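Local coordinates for transcriptional regulator containing CBS domains (Streptococcus pneumoniae, PDB 6UOF), which probably regulates transcription, with the tandem CBS domains described here likely to sense a small ligand, as adenine nucleotides are sensed in relatives, at residues Y9-Y15 against L108-R114; S36-P40 against V51-R55; V48-V52 against V69-S73. The contacts are given in a common frame with arbitrary orientation. Numbering follows the deposited sequence.

Interaction 1: residues Y9-Y15 against L108-R114; sequences YRPSHEY and LGVVTRR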
ATOM      1  N   TYR A   9       8.100   7.038  -5.932  1.00 13.96           N
ATOM      2  CA  TYR A   9       7.604   6.031  -4.964  1.00 14.05           C
ATOM      3  C   TYR A   9       8.419   6.051  -3.668  1.00 13.39           C
ATOM      4  O   TYR A   9       9.551   6.573  -3.625  1.00 14.30           O
ATOM      5  CB  TYR A   9       7.539   4.639  -5.602  1.00 15.31           C
ATOM      6  CG  TYR A   9       8.781   3.804  -5.467  1.00 16.41           C
ATOM      7  CD1 TYR A   9       9.913   4.083  -6.214  1.00 17.74           C
ATOM      8  CD2 TYR A   9       8.825   2.725  -4.594  1.00 17.33           C
ATOM      9  CE1 TYR A   9      11.052   3.306  -6.095  1.00 19.35           C
ATOM     10  CE2 TYR A   9       9.964   1.957  -4.448  1.00 19.28           C
ATOM     11  CZ  TYR A   9      11.079   2.248  -5.206  1.00 19.96           C
ATOM     12  OH  TYR A   9      12.201   1.478  -5.084  1.00 24.54           O
ATOM     13  N   ARG A  10       7.802   5.530  -2.615  1.00 12.99           N
ATOM     14  CA  ARG A  10       8.413   5.400  -1.274  0.70 13.43           C
ATOM     15  C   ARG A  10       8.707   3.936  -0.984  1.00 13.28           C
ATOM     16  O   ARG A  10       7.788   3.118  -0.959  1.00 12.63           O
ATOM     17  CB  ARG A  10       7.443   5.935  -0.222  0.70 14.04           C
ATOM     18  CG  ARG A  10       7.125   7.406  -0.417  0.70 14.60           C
ATOM     19  CD  ARG A  10       6.089   7.907   0.562  0.70 15.07           C
ATOM     20  NE  ARG A  10       5.829   9.335   0.396  0.70 15.91           N
ATOM     21  CZ  ARG A  10       6.200  10.283   1.249  0.70 19.06           C
ATOM     22  NH1 ARG A  10       6.738   9.966   2.416  0.70 20.77           N
ATOM     23  NH2 ARG A  10       6.036  11.554   0.928  0.70 21.48           N
ATOM     24  N   PRO A  11       9.987   3.548  -0.797  1.00 13.48           N
ATOM     25  CA  PRO A  11      10.315   2.166  -0.454  1.00 14.11           C
ATOM     26  C   PRO A  11       9.527   1.674   0.763  1.00 13.50           C
ATOM     27  O   PRO A  11       9.223   2.456   1.652  1.00 13.20           O
ATOM     28  CB  PRO A  11      11.820   2.235  -0.181  1.00 15.63           C
ATOM     29  CG  PRO A  11      12.290   3.302  -1.127  1.00 15.66           C
ATOM     30  CD  PRO A  11      11.195   4.350  -1.064  1.00 14.71           C
ATOM     31  N   SER A  12       9.270   0.361   0.817  0.50 13.80           N
ATOM     32  CA  SER A  12       8.377  -0.210   1.862  0.50 14.10           C
ATOM     33  C   SER A  12       8.864   0.063   3.291  0.50 14.14           C
ATOM     34  O   SER A  12       8.016   0.243   4.172  0.50 14.53           O
ATOM     35  CB  SER A  12       8.173  -1.685   1.629  0.50 14.73           C
ATOM     36  OG  SER A  12       9.410  -2.380   1.689  0.50 16.74           O
ATOM     37  N   HIS A  13      10.173   0.054   3.542  1.00 14.69           N
ATOM     38  CA  HIS A  13      10.623   0.312   4.938  1.00 15.59           C
ATOM     39  C   HIS A  13      10.402   1.770   5.356  1.00 15.23           C
ATOM     40  O   HIS A  13      10.313   2.011   6.575  1.00 15.59           O
ATOM     41  CB  HIS A  13      12.081  -0.086   5.114  1.00 16.24           C
ATOM     42  CG  HIS A  13      12.978   0.643   4.187  1.00 15.84           C
ATOM     43  ND1 HIS A  13      13.273   0.160   2.925  1.00 16.83           N
ATOM     44  CD2 HIS A  13      13.632   1.819   4.315  1.00 16.36           C
ATOM     45  CE1 HIS A  13      14.086   1.010   2.323  1.00 17.12           C
ATOM     46  NE2 HIS A  13      14.316   2.033   3.151  1.00 17.31           N
ATOM     47  N   GLU A  14      10.327   2.699   4.396  1.00 14.32           N
ATOM     48  CA  GLU A  14      10.119   4.133   4.727  1.00 14.33           C
ATOM     49  C   GLU A  14       8.636   4.368   5.014  1.00 13.75           C
ATOM     50  O   GLU A  14       8.312   4.969   6.056  1.00 14.66           O
ATOM     51  CB  GLU A  14      10.494   5.050   3.562  1.00 14.00           C
ATOM     52  CG  GLU A  14      11.943   4.996   3.137  1.00 15.12           C
ATOM     53  CD  GLU A  14      12.260   5.928   1.974  1.00 15.59           C
ATOM     54  OE1 GLU A  14      11.386   6.759   1.605  1.00 16.17           O
ATOM     55  OE2 GLU A  14      13.365   5.813   1.415  1.00 16.72           O
ATOM     56  N   TYR A  15       7.776   3.894   4.110  1.00 13.07           N
ATOM     57  CA  TYR A  15       6.318   4.151   4.193  1.00 13.02           C
ATOM     58  C   TYR A  15       5.627   3.238   5.211  1.00 13.11           C
ATOM     59  O   TYR A  15       4.748   3.696   5.986  1.00 13.00           O
ATOM     60  CB  TYR A  15       5.684   3.964   2.817  1.00 13.58           C
ATOM     61  CG  TYR A  15       4.201   4.191   2.865  1.00 13.24           C
ATOM     62  CD1 TYR A  15       3.671   5.463   2.812  1.00 14.14           C
ATOM     63  CD2 TYR A  15       3.328   3.124   3.032  1.00 12.99           C
ATOM     64  CE1 TYR A  15       2.307   5.681   2.900  1.00 14.09           C
ATOM     65  CE2 TYR A  15       1.956   3.326   3.107  1.00 13.46           C
ATOM     66  CZ  TYR A  15       1.442   4.609   3.042  1.00 13.35           C
ATOM     67  OH  TYR A  15       0.093   4.826   3.132  1.00 13.81           O
ATOM     68  N   LEU A 108       7.728  -3.527  -3.660  1.00 11.86           N
ATOM     69  CA  LEU A 108       8.840  -2.548  -3.680  1.00 12.37           C
ATOM     70  C   LEU A 108       8.512  -1.393  -2.729  1.00 12.43           C
ATOM     71  O   LEU A 108       9.432  -0.852  -2.085  1.00 13.49           O
ATOM     72  CB  LEU A 108       9.040  -2.024  -5.100  1.00 13.18           C
ATOM     73  CG  LEU A 108       9.622  -3.029  -6.089  1.00 14.22           C
ATOM     74  CD1 LEU A 108       9.549  -2.473  -7.495  1.00 15.15           C
ATOM     75  CD2 LEU A 108      11.043  -3.398  -5.702  1.00 15.84           C
ATOM     76  N   GLY A 109       7.254  -0.961  -2.689  1.00 12.09           N
ATOM     77  CA  GLY A 109       6.902   0.198  -1.857  1.00 12.24           C
ATOM     78  C   GLY A 109       5.548   0.712  -2.260  1.00 12.01           C
ATOM     79  O   GLY A 109       4.707  -0.088  -2.695  1.00 11.65           O
ATOM     80  N   VAL A 110       5.341   2.015  -2.125  1.00 11.76           N
ATOM     81  CA  VAL A 110       4.015   2.606  -2.462  1.00 12.04           C
ATOM     82  C   VAL A 110       4.185   3.952  -3.145  1.00 12.03           C
ATOM     83  O   VAL A 110       5.244   4.594  -3.011  1.00 12.89           O
ATOM     84  CB  VAL A 110       3.158   2.820  -1.203  1.00 12.83           C
ATOM     85  CG1 VAL A 110       3.023   1.576  -0.350  1.00 13.17           C
ATOM     86  CG2 VAL A 110       3.648   4.002  -0.376  1.00 14.36           C
ATOM     87  N   VAL A 111       3.147   4.379  -3.857  1.00 12.12           N
ATOM     88  CA  VAL A 111       3.032   5.793  -4.318  1.00 13.67           C
ATOM     89  C   VAL A 111       1.841   6.385  -3.559  1.00 12.66           C
ATOM     90  O   VAL A 111       0.805   5.701  -3.407  1.00 13.00           O
ATOM     91  CB  VAL A 111       2.877   5.964  -5.836  1.00 16.54           C
ATOM     92  CG1 VAL A 111       4.089   5.464  -6.569  1.00 18.35           C
ATOM     93  CG2 VAL A 111       1.619   5.339  -6.390  1.00 18.18           C
ATOM     94  N   THR A 112       2.019   7.598  -3.057  1.00 12.86           N
ATOM     95  CA  THR A 112       0.933   8.252  -2.289  1.00 12.85           C
ATOM     96  C   THR A 112       0.237   9.299  -3.157  1.00 12.92           C
ATOM     97  O   THR A 112       0.875   9.905  -4.039  1.00 13.64           O
ATOM     98  CB  THR A 112       1.435   8.912  -1.003  1.00 14.33           C
ATOM     99  OG1 THR A 112       2.193  10.054  -1.412  1.00 15.78           O
ATOM    100  CG2 THR A 112       2.237   7.982  -0.114  1.00 15.45           C
ATOM    101  N   ARG A 113      -1.028   9.553  -2.843  1.00 13.46           N
ATOM    102  CA  ARG A 113      -1.846  10.541  -3.583  1.00 13.14           C
ATOM    103  C   ARG A 113      -1.198  11.929  -3.503  1.00 14.08           C
ATOM    104  O   ARG A 113      -1.093  12.600  -4.543  1.00 14.47           O
ATOM    105  CB  ARG A 113      -3.259  10.574  -2.993  1.00 13.69           C
ATOM    106  CG  ARG A 113      -4.221  11.466  -3.752  1.00 13.70           C
ATOM    107  CD  ARG A 113      -5.532  11.565  -2.982  1.00 14.06           C
ATOM    108  NE  ARG A 113      -6.477  12.350  -3.759  1.00 14.28           N
ATOM    109  CZ  ARG A 113      -7.395  11.860  -4.594  1.00 14.66           C
ATOM    110  NH1 ARG A 113      -7.532  10.554  -4.778  1.00 14.92           N
ATOM    111  NH2 ARG A 113      -8.170  12.687  -5.273  1.00 15.06           N
ATOM    112  N   ARG A 114      -0.761  12.342  -2.313  1.00 15.37           N
ATOM    113  CA  ARG A 114      -0.191  13.709  -2.188  1.00 16.93           C
ATOM    114  C   ARG A 114       1.034  13.853  -3.101  1.00 16.57           C
ATOM    115  O   ARG A 114       1.173  14.892  -3.752  1.00 16.74           O
ATOM    116  CB  ARG A 114       0.201  14.003  -0.739  1.00 20.79           C
ATOM    117  CG  ARG A 114       0.439  15.479  -0.465  1.00 24.64           C
ATOM    118  CD  ARG A 114       1.337  15.790   0.719  1.00 30.13           C
ATOM    119  NE  ARG A 114       2.742  15.917   0.330  1.00 35.85           N
ATOM    120  CZ  ARG A 114       3.641  14.933   0.320  1.00 34.84           C
ATOM    121  NH1 ARG A 114       3.308  13.706   0.686  1.00 34.33           N
ATOM    122  NH2 ARG A 114       4.885  15.186  -0.052  1.00 41.30           N
TER
HETATM  123  O   HOH W   1      12.023  -0.652  -3.091  0.60 20.59           O
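A two-residue antiparallel β-ladder, backed by two tyrosines, ties the chain's N-terminal end to the second CBS repeat: residues 10-11 form an edge strand beside 107-112. Arg10 and Val110 make the hydrogen-bonded pair, with Arg10 N to Val110 O at 2.8 Å and Val110 N to Arg10 O at 2.9 Å; Pro11 and Gly109 the non-hydrogen-bonded one. Ser12 N reaches Leu108 O at 3.1 Å as the chain enters helix 12-15. Gly109 lets the backbones close up: its CA lies 3.2 Å from Arg10 O, where a CB would clash. Tyr15 folds back over the strand, and Val110 CG2 sits 3.5 Å from its ring centroid, a CH-π contact over the face. Tyr9 packs its CB 3.7 Å from Val111 CG1, and a water links its OH with Leu108 O. Arg10 and Arg114, close together, pair with Asp115 and Glu118. Strand 97-101 flanks 107-112 on its other side, where Leu108 and Gly109 form a β-bulge opposite Val100, while Tyr15 OH reaches Arg38 O in the first repeat.

Interaction 2: residues S36-P40 against V51-R55; sequences SSRFP and VVTMR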
ATOM      1  N   SER A  36       0.410   7.091   9.075  1.00 14.66           N
ATOM      2  CA  SER A  36      -0.283   6.667   7.829  1.00 14.73           C
ATOM      3  C   SER A  36      -1.249   5.553   8.234  1.00 14.35           C
ATOM      4  O   SER A  36      -0.972   4.905   9.259  1.00 14.79           O
ATOM      5  CB  SER A  36       0.666   6.193   6.756  1.00 15.25           C
ATOM      6  OG  SER A  36       1.499   7.239   6.276  1.00 17.38           O
ATOM      7  N   SER A  37      -2.287   5.300   7.439  1.00 14.26           N
ATOM      8  CA  SER A  37      -3.284   4.272   7.865  1.00 14.48           C
ATOM      9  C   SER A  37      -3.616   3.255   6.771  1.00 12.95           C
ATOM     10  O   SER A  37      -4.488   2.398   7.019  1.00 13.47           O
ATOM     11  CB  SER A  37      -4.539   4.930   8.343  1.00 15.21           C
ATOM     12  OG  SER A  37      -5.136   5.671   7.296  1.00 16.11           O
ATOM     13  N   ARG A  38      -2.981   3.337   5.615  1.00 12.65           N
ATOM     14  CA  ARG A  38      -3.261   2.387   4.515  1.00 12.82           C
ATOM     15  C   ARG A  38      -1.937   1.750   4.116  1.00 12.13           C
ATOM     16  O   ARG A  38      -1.019   2.463   3.692  1.00 12.13           O
ATOM     17  CB  ARG A  38      -3.963   3.082   3.357  1.00 14.27           C
ATOM     18  CG  ARG A  38      -5.268   3.731   3.788  1.00 16.13           C
ATOM     19  CD  ARG A  38      -6.113   4.254   2.654  1.00 18.47           C
ATOM     20  NE  ARG A  38      -7.371   4.750   3.185  1.00 22.63           N
ATOM     21  CZ  ARG A  38      -8.349   5.263   2.457  1.00 24.37           C
ATOM     22  NH1 ARG A  38      -8.233   5.343   1.143  1.00 26.45           N
ATOM     23  NH2 ARG A  38      -9.451   5.683   3.047  1.00 26.98           N
ATOM     24  N   PHE A  39      -1.862   0.443   4.285  1.00 11.09           N
ATOM     25  CA  PHE A  39      -0.576  -0.247   4.016  1.00 10.83           C
ATOM     26  C   PHE A  39      -0.747  -1.462   3.127  1.00 10.64           C
ATOM     27  O   PHE A  39      -1.751  -2.184   3.222  1.00 10.84           O
ATOM     28  CB  PHE A  39       0.073  -0.743   5.310  1.00 10.90           C
ATOM     29  CG  PHE A  39       0.366   0.351   6.299  1.00 11.28           C
ATOM     30  CD1 PHE A  39       1.436   1.211   6.101  1.00 11.27           C
ATOM     31  CD2 PHE A  39      -0.430   0.553   7.410  1.00 11.43           C
ATOM     32  CE1 PHE A  39       1.694   2.236   6.993  1.00 12.07           C
ATOM     33  CE2 PHE A  39      -0.160   1.565   8.308  1.00 12.44           C
ATOM     34  CZ  PHE A  39       0.895   2.410   8.097  1.00 12.39           C
ATOM     35  N   PRO A  40       0.254  -1.765   2.262  1.00 10.30           N
ATOM     36  CA  PRO A  40       0.252  -3.032   1.533  1.00 10.44           C
ATOM     37  C   PRO A  40       0.552  -4.168   2.511  1.00 10.16           C
ATOM     38  O   PRO A  40       1.256  -3.991   3.492  1.00 10.56           O
ATOM     39  CB  PRO A  40       1.396  -2.872   0.531  1.00 10.98           C
ATOM     40  CG  PRO A  40       2.370  -1.917   1.221  1.00 11.39           C
ATOM     41  CD  PRO A  40       1.474  -0.968   2.001  1.00 10.48           C
ATOM     42  N   VAL A  51      -4.425  -5.109   0.889  1.00 11.27           N
ATOM     43  CA  VAL A  51      -4.106  -3.811   1.517  1.00 11.45           C
ATOM     44  C   VAL A  51      -4.942  -3.714   2.792  1.00 11.94           C
ATOM     45  O   VAL A  51      -6.046  -4.308   2.857  1.00 13.37           O
ATOM     46  CB  VAL A  51      -4.376  -2.642   0.554  1.00 12.25           C
ATOM     47  CG1 VAL A  51      -3.418  -2.613  -0.629  1.00 13.06           C
ATOM     48  CG2 VAL A  51      -5.820  -2.606   0.078  1.00 14.33           C
ATOM     49  N   VAL A  52      -4.428  -3.031   3.790  1.00 11.41           N
ATOM     50  CA  VAL A  52      -5.182  -2.879   5.061  1.00 11.94           C
ATOM     51  C   VAL A  52      -5.358  -1.384   5.333  1.00 12.69           C
ATOM     52  O   VAL A  52      -4.376  -0.616   5.251  1.00 12.46           O
ATOM     53  CB  VAL A  52      -4.538  -3.655   6.228  1.00 13.42           C
ATOM     54  CG1 VAL A  52      -3.102  -3.249   6.502  1.00 13.41           C
ATOM     55  CG2 VAL A  52      -5.369  -3.566   7.494  1.00 14.97           C
ATOM     56  N   THR A  53      -6.604  -0.999   5.591  1.00 13.12           N
ATOM     57  CA  THR A  53      -6.997   0.406   5.876  1.00 13.84           C
ATOM     58  C   THR A  53      -7.668   0.467   7.242  1.00 13.42           C
ATOM     59  O   THR A  53      -7.963  -0.562   7.837  1.00 13.65           O
ATOM     60  CB  THR A  53      -7.969   0.917   4.806  1.00 15.49           C
ATOM     61  OG1 THR A  53      -9.226   0.264   5.020  1.00 17.25           O
ATOM     62  CG2 THR A  53      -7.463   0.647   3.405  1.00 16.21           C
HETATM   63  N   MSE A  54      -7.931   1.676   7.731  1.00 13.82           N
HETATM   64  CA  MSE A  54      -8.552   1.816   9.031  1.00 14.36           C
HETATM   65  C   MSE A  54      -9.994   1.303   8.963  1.00 15.23           C
HETATM   66  O   MSE A  54     -10.511   0.779   9.949  1.00 16.30           O
HETATM   67  CB  MSE A  54      -8.472   3.263   9.522  1.00 14.74           C
HETATM   68  CG  MSE A  54      -8.938   3.431  10.949  1.00 15.41           C
HETATM   69 SE   MSE A  54      -7.919   2.485  12.322  1.00 16.10          SE
HETATM   70  CE  MSE A  54      -6.256   3.500  12.278  1.00 16.47           C
ATOM     71  N   ARG A  55     -10.651   1.444   7.802  1.00 15.72           N
ATOM     72  CA  ARG A  55     -11.986   0.868   7.647  1.00 18.05           C
ATOM     73  C   ARG A  55     -11.923  -0.653   7.846  1.00 16.96           C
ATOM     74  O   ARG A  55     -12.831  -1.233   8.440  1.00 18.86           O
ATOM     75  CB  ARG A  55     -12.554   1.192   6.261  1.00 20.86           C
ATOM     76  CG  ARG A  55     -13.869   0.495   5.938  1.00 25.03           C
ATOM     77  CD  ARG A  55     -14.460   0.907   4.600  1.00 29.82           C
ATOM     78  NE  ARG A  55     -13.895   0.210   3.446  1.00 33.21           N
ATOM     79  CZ  ARG A  55     -14.496  -0.771   2.765  1.00 38.03           C
ATOM     80  NH1 ARG A  55     -15.708  -1.187   3.098  1.00 42.25           N
ATOM     81  NH2 ARG A  55     -13.883  -1.325   1.732  1.00 40.50           N
TER
HETATM   82  O   HOH W   2      -7.564   4.501   6.419  1.00 16.90           O
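This is the β-hairpin of the first CBS repeat, strands 39-42 and 48-52, caught where the second strand runs into helix 54-57. The backbone carries the pairing: Phe39 N to Val52 O and Val52 N to Phe39 O are both 2.9 Å, and Pro40 opposite Val51 is a non-hydrogen-bonded pair, fitting proline's missing NH. CA-H...O contacts extend the match, with Arg38 CA 3.3 Å from Val52 O and Thr53 CA 3.4 Å from Ser37 O. Among apolar groups, Phe39 CB meets Val52 CG1 at 4.2 Å; both side chains lie on the sheet face covered by Tyr27 of helix 24-34. Thr53 is the N-cap of helix 54-57, and its NH binds Asp56 OD2. In nucleotide-binding CBS relatives the aspartate of such a Thr-x-x-Asp motif typically holds the ribose and the threonine contacts the phosphate, though no nucleotide is bound here. Arg38 CG packs on Thr53 CG2 at 3.8 Å, and a water sits 2.8 Å from Ser37 OG, 3.2 Å from Arg38 NE and 3.1 Å from Met54 N.

Interaction 3: residues V48-V52 against V69-S73; sequences VVGVV and VMSRS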
ATOM      1  N   VAL A  48       2.425  -9.227  -2.781  1.00 11.71           N
ATOM      2  CA  VAL A  48       1.303  -8.406  -2.248  1.00 11.82           C
ATOM      3  C   VAL A  48       0.023  -9.246  -2.322  1.00 12.57           C
ATOM      4  O   VAL A  48      -0.335  -9.695  -3.418  1.00 15.09           O
ATOM      5  CB  VAL A  48       1.176  -7.097  -3.033  1.00 12.43           C
ATOM      6  CG1 VAL A  48      -0.057  -6.309  -2.611  1.00 12.81           C
ATOM      7  CG2 VAL A  48       2.426  -6.255  -2.872  1.00 12.76           C
ATOM      8  N   VAL A  49      -0.637  -9.429  -1.183  1.00 11.47           N
ATOM      9  CA  VAL A  49      -1.872 -10.268  -1.117  1.00 11.96           C
ATOM     10  C   VAL A  49      -3.092  -9.422  -0.741  1.00 11.52           C
ATOM     11  O   VAL A  49      -4.203  -9.969  -0.742  1.00 12.71           O
ATOM     12  CB  VAL A  49      -1.669 -11.427  -0.131  1.00 12.42           C
ATOM     13  CG1 VAL A  49      -0.696 -12.454  -0.687  1.00 12.89           C
ATOM     14  CG2 VAL A  49      -1.234 -10.959   1.247  1.00 12.69           C
ATOM     15  N   GLY A  50      -2.889  -8.149  -0.420  1.00 11.39           N
ATOM     16  CA  GLY A  50      -4.010  -7.275  -0.047  1.00 11.58           C
ATOM     17  C   GLY A  50      -3.496  -5.945   0.455  1.00 11.40           C
ATOM     18  O   GLY A  50      -2.273  -5.689   0.418  1.00 11.04           O
ATOM     19  N   VAL A  51      -4.425  -5.109   0.889  1.00 11.27           N
ATOM     20  CA  VAL A  51      -4.106  -3.811   1.517  1.00 11.45           C
ATOM     21  C   VAL A  51      -4.942  -3.714   2.792  1.00 11.94           C
ATOM     22  O   VAL A  51      -6.046  -4.308   2.857  1.00 13.37           O
ATOM     23  CB  VAL A  51      -4.376  -2.642   0.554  1.00 12.25           C
ATOM     24  CG1 VAL A  51      -3.418  -2.613  -0.629  1.00 13.06           C
ATOM     25  CG2 VAL A  51      -5.820  -2.606   0.078  1.00 14.33           C
ATOM     26  N   VAL A  52      -4.428  -3.031   3.790  1.00 11.41           N
ATOM     27  CA  VAL A  52      -5.182  -2.879   5.061  1.00 11.94           C
ATOM     28  C   VAL A  52      -5.358  -1.384   5.333  1.00 12.69           C
ATOM     29  O   VAL A  52      -4.376  -0.616   5.251  1.00 12.46           O
ATOM     30  CB  VAL A  52      -4.538  -3.655   6.228  1.00 13.42           C
ATOM     31  CG1 VAL A  52      -3.102  -3.249   6.502  1.00 13.41           C
ATOM     32  CG2 VAL A  52      -5.369  -3.566   7.494  1.00 14.97           C
ATOM     33  N   VAL A  69      -8.569  -9.599   7.805  1.00 14.81           N
ATOM     34  CA  VAL A  69      -9.281  -8.281   7.820  1.00 15.50           C
ATOM     35  C   VAL A  69      -8.942  -7.456   6.580  1.00 14.87           C
ATOM     36  O   VAL A  69      -9.681  -6.546   6.240  1.00 15.21           O
ATOM     37  CB  VAL A  69      -8.986  -7.452   9.093  1.00 15.88           C
ATOM     38  CG1 VAL A  69      -9.202  -8.240  10.372  1.00 16.83           C
ATOM     39  CG2 VAL A  69      -7.582  -6.867   9.084  1.00 16.01           C
HETATM   40  N   MSE A  70      -7.853  -7.769   5.875  1.00 14.42           N
HETATM   41  CA  MSE A  70      -7.399  -6.941   4.768  1.00 14.38           C
HETATM   42  C   MSE A  70      -8.368  -6.968   3.585  1.00 14.92           C
HETATM   43  O   MSE A  70      -9.114  -7.934   3.394  1.00 16.65           O
HETATM   44  CB  MSE A  70      -6.008  -7.404   4.313  1.00 13.99           C
HETATM   45  CG  MSE A  70      -6.021  -8.727   3.618  1.00 13.66           C
HETATM   46 SE   MSE A  70      -4.190  -9.366   3.329  1.00 13.61          SE
HETATM   47  CE  MSE A  70      -4.634 -11.126   2.599  1.00 14.81           C
ATOM     48  N   SER A  71      -8.312  -5.880   2.805  0.50 14.98           N
ATOM     49  CA  SER A  71      -9.066  -5.674   1.582  0.50 15.49           C
ATOM     50  C   SER A  71      -8.322  -6.274   0.387  0.50 15.17           C
ATOM     51  O   SER A  71      -7.113  -6.593   0.516  0.50 14.60           O
ATOM     52  CB  SER A  71      -9.271  -4.199   1.305  0.50 16.09           C
ATOM     53  OG  SER A  71     -10.025  -3.569   2.322  0.50 17.39           O
ATOM     54  N   ARG A  72      -9.017  -6.378  -0.746  1.00 15.48           N
ATOM     55  CA  ARG A  72      -8.392  -6.826  -2.013  1.00 15.71           C
ATOM     56  C   ARG A  72      -7.506  -5.711  -2.577  1.00 16.20           C
ATOM     57  O   ARG A  72      -7.861  -4.513  -2.459  1.00 16.89           O
ATOM     58  CB  ARG A  72      -9.456  -7.162  -3.062  1.00 16.32           C
ATOM     59  CG  ARG A  72     -10.437  -8.273  -2.700  1.00 17.00           C
ATOM     60  CD  ARG A  72      -9.795  -9.611  -2.392  1.00 17.36           C
ATOM     61  NE  ARG A  72      -9.216  -9.647  -1.061  1.00 17.42           N
ATOM     62  CZ  ARG A  72      -8.329 -10.539  -0.633  1.00 18.42           C
ATOM     63  NH1 ARG A  72      -7.858 -10.452   0.600  1.00 19.40           N
ATOM     64  NH2 ARG A  72      -7.890 -11.482  -1.441  1.00 18.52           N
ATOM     65  N   SER A  73      -6.392  -6.115  -3.174  1.00 16.55           N
ATOM     66  CA  SER A  73      -5.492  -5.177  -3.882  1.00 18.04           C
ATOM     67  C   SER A  73      -5.578  -5.502  -5.377  1.00 19.20           C
ATOM     68  O   SER A  73      -5.057  -6.561  -5.785  1.00 22.59           O
ATOM     69  CB  SER A  73      -4.093  -5.300  -3.372  1.00 19.70           C
ATOM     70  OG  SER A  73      -3.264  -4.307  -3.960  1.00 22.93           O
TER
HETATM   71  O   HOH W   3      -5.780  -8.915  -2.876  1.00 18.03           O
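Met70, a selenomethionine in this crystal, lays its extended side chain along strand 48-52. Its CE lies 3.7 Å from Val49 CG2, its SE 4.0 Å from Gly50 CA, and its CB 4.5 Å from Val52 CB. Gly50 makes room for this: a CB there would run into both the selenium and the carbonyl of Ser71. Next to Met70, Val69 CG2 touches Val52 CG2 at 4.3 Å. Val51 meets the residues that follow, with its CG2 4.0 Å from Ser71 CB and its CG1 3.7 Å from Ser73 OG, while Pro99 of strand 97-101 also touches both Val51 and Ser73.

Outward from these side chains, the backbones form a single antiparallel bridge. Val51 N donates to Ser71 O at 3.1 Å and Ser71 N to Val51 O at 2.8 Å. The two paths run 131° apart from end to end, so the pairing is local and 69-73 does not become a regular strand. At the polar rim a water stands 2.9 Å from both Val49 O and Ser73 N, bridging where the backbones have separated, and Ser71 OG turns to Asp56 OD2. Two direct backbone bonds and one water bridge thus set the register of residues 69-73 on the edge of the first repeat's sheet, while Met70 over the glycine and the neighbouring valines supply the apolar cover.

Overall arrangement
The three contacts outline a CBS pair in which each repeat's sheet takes an extra piece of chain along its edge. Interaction 1 brings residues 10-11 to the second repeat, and interaction 3 lays residues 69-73, the start of the second repeat, along the first; their centres are about 16 Å apart, on opposite sides of the chain's centre. This reciprocal pairing is consistent with a tandem CBS (Bateman) module. Interaction 2, the first repeat's hairpin, lies about 13 Å from interaction 1 and 8 Å from interaction 3, centre to centre. It shares Val51 and Val52 with interaction 3 and touches interaction 1 through Tyr15 and Val110. In sequence, interactions 2 and 3 both fall between residues 9-15 and 108-114.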